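Local coordinates for glucose-6-phosphate isomerase (PDB 6OTU), which catalyses the reversible isomerization of glucose-6-phosphate to fructose-6-phosphate, at residues I155-S160 and T215-A220. Sequence-based numbering, arbitrary orientation.
With G6Q (glucose-6-phosphate), chain E.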
loop_
_atom_site.group_PDB
_atom_site.type_symbol
_atom_site.label_atom_id
_atom_site.label_comp_id
_atom_site.label_asym_id
_atom_site.label_seq_id
_atom_site.Cartn_x
_atom_site.Cartn_y
_atom_site.Cartn_z
ATOM N N ILE A 155 -17.103 1.320 13.040
ATOM C CA ILE A 155 -17.129 -0.100 12.725
ATOM C C ILE A 155 -17.679 -0.241 11.314
ATOM O O ILE A 155 -18.810 0.170 11.034
ATOM C CB ILE A 155 -17.984 -0.890 13.734
ATOM C CG1 ILE A 155 -17.381 -0.804 15.142
ATOM C CG2 ILE A 155 -18.139 -2.339 13.291
ATOM C CD1 ILE A 155 -18.147 -1.573 16.206
ATOM N N GLY A 156 -16.882 -0.814 10.427
ATOM C CA GLY A 156 -17.257 -0.940 9.029
ATOM C C GLY A 156 -16.043 -1.348 8.230
ATOM O O GLY A 156 -14.899 -1.234 8.683
ATOM N N ILE A 157 -16.301 -1.828 7.018
ATOM C CA ILE A 157 -15.243 -2.401 6.198
ATOM C C ILE A 157 -15.440 -1.961 4.757
ATOM O O ILE A 157 -16.529 -1.536 4.360
ATOM C CB ILE A 157 -15.228 -3.951 6.330
ATOM C CG1 ILE A 157 -13.917 -4.570 5.800
ATOM C CG2 ILE A 157 -16.476 -4.548 5.705
ATOM C CD1 ILE A 157 -13.741 -6.063 6.185
ATOM N N GLY A 158 -14.360 -2.049 3.972
ATOM C CA GLY A 158 -14.463 -1.737 2.551
ATOM C C GLY A 158 -14.849 -0.286 2.321
ATOM O O GLY A 158 -14.274 0.629 2.917
ATOM N N GLY A 159 -15.853 -0.065 1.464
ATOM C CA GLY A 159 -16.343 1.284 1.217
ATOM C C GLY A 159 -16.840 2.000 2.461
ATOM O O GLY A 159 -16.856 3.236 2.498
ATOM N N SER A 160 -17.241 1.253 3.488
ATOM C CA SER A 160 -17.690 1.850 4.741
ATOM C C SER A 160 -16.555 2.322 5.643
ATOM O O SER A 160 -16.844 2.955 6.665
ATOM C CB SER A 160 -18.587 0.874 5.521
ATOM O OG SER A 160 -19.802 0.609 4.826
ATOM N N THR A 215 -23.278 -7.319 6.501
ATOM C CA THR A 215 -21.912 -7.789 6.306
ATOM C C THR A 215 -21.357 -8.421 7.586
ATOM O O THR A 215 -21.541 -7.899 8.687
ATOM C CB THR A 215 -21.031 -6.632 5.855
ATOM O OG1 THR A 215 -21.696 -5.919 4.805
ATOM C CG2 THR A 215 -19.688 -7.151 5.349
ATOM N N LEU A 216 -20.682 -9.565 7.438
ATOM C CA LEU A 216 -20.212 -10.303 8.612
ATOM C C LEU A 216 -19.350 -9.446 9.543
ATOM O O LEU A 216 -19.516 -9.489 10.769
ATOM C CB LEU A 216 -19.430 -11.536 8.172
ATOM C CG LEU A 216 -18.625 -12.223 9.277
ATOM C CD1 LEU A 216 -19.564 -12.757 10.340
ATOM C CD2 LEU A 216 -17.731 -13.335 8.712
ATOM N N GLU A 217 -18.422 -8.648 8.975
ATOM C CA GLU A 217 -17.427 -7.969 9.800
ATOM C C GLU A 217 -18.042 -6.909 10.710
ATOM O O GLU A 217 -17.845 -6.980 11.936
ATOM C CB GLU A 217 -16.316 -7.396 8.916
ATOM C CG GLU A 217 -15.415 -8.434 8.307
ATOM C CD GLU A 217 -15.862 -8.860 6.918
ATOM O OE1 GLU A 217 -14.981 -9.211 6.100
ATOM O OE2 GLU A 217 -17.086 -8.864 6.640
ATOM N N PRO A 218 -18.761 -5.904 10.197
ATOM C CA PRO A 218 -19.440 -4.971 11.119
ATOM C C PRO A 218 -20.315 -5.678 12.141
ATOM O O PRO A 218 -20.373 -5.242 13.299
ATOM C CB PRO A 218 -20.294 -4.099 10.189
ATOM C CG PRO A 218 -19.793 -4.351 8.818
ATOM C CD PRO A 218 -19.140 -5.674 8.791
ATOM N N ALA A 219 -20.998 -6.759 11.744
ATOM C CA ALA A 219 -21.913 -7.427 12.670
ATOM C C ALA A 219 -21.152 -8.135 13.781
ATOM O O ALA A 219 -21.538 -8.058 14.954
ATOM C CB ALA A 219 -22.797 -8.421 11.933
ATOM N N ALA A 220 -20.069 -8.832 13.435
ATOM C CA ALA A 220 -19.268 -9.447 14.484
ATOM C C ALA A 220 -18.618 -8.382 15.354
ATOM O O ALA A 220 -18.557 -8.524 16.579
ATOM C CB ALA A 220 -18.221 -10.381 13.880
HETATM C C1 G6Q E . -18.094 -1.023 -1.990
HETATM C C2 G6Q E . -18.091 -2.547 -1.839
HETATM C C3 G6Q E . -17.616 -3.030 -0.473
HETATM C C4 G6Q E . -18.598 -2.739 0.668
HETATM C C5 G6Q E . -18.247 -3.540 1.922
HETATM C C6 G6Q E . -19.082 -3.141 3.115
HETATM O O1 G6Q E . -18.577 -0.534 -2.956
HETATM O O2 G6Q E . -19.380 -3.085 -2.107
HETATM O O3 G6Q E . -16.351 -2.440 -0.164
HETATM O O4 G6Q E . -18.584 -1.351 0.988
HETATM O O5 G6Q E . -18.401 -4.935 1.641
HETATM O O6 G6Q E . -20.481 -3.299 2.752
HETATM P P G6Q E . -21.630 -2.749 3.747
HETATM O O1P G6Q E . -21.451 -1.243 3.828
HETATM O O2P G6Q E . -22.933 -3.150 3.066
HETATM O O3P G6Q E . -21.425 -3.437 5.081
#
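In the sugar-phosphate pocket of the SIS fold, Ile-157, on the loop leaving parallel strand 151-155, packs against Thr-215, Glu-217 and Pro-218 at the start of helix 216-231. The segments meet by van der Waals contact, with no hydrogen bond across them. Ile-157 divides its two branches: CG1 lies anti to the backbone N (chi1 -165°), sending CD1 across the bent Glu-217 chain to 3.4 Å from OE1, while CG2 meets Thr-215 CG2 at 4.1 Å. Glu-217 OE1 is hydrogen-bonded to His-386 NE2, of a probable active-site residue, and to Thr-382 OG1, both of the second subunit, which places the contact at the dimer interface. Ile-155, at the strand end, lays CG2 on the Pro-218 backbone, 3.7 Å from CA. Glucose-6-phosphate bridges the segments. Gly-159 N donates to its O3 at 157°, and Gly-158 CA lies 3.4 Å from the same O3, with no side chain between loop and sugar. The phosphate is gripped from both segments, with Ser-160 OG donating to O1P at 2.7 Å. Thr-215 OG1, which also bonds Lys-501, probably an active-site residue, lies anti to its own carbonyl carbon (chi1 -47°) and donates to phosphate O3P at a short 2.5 Å.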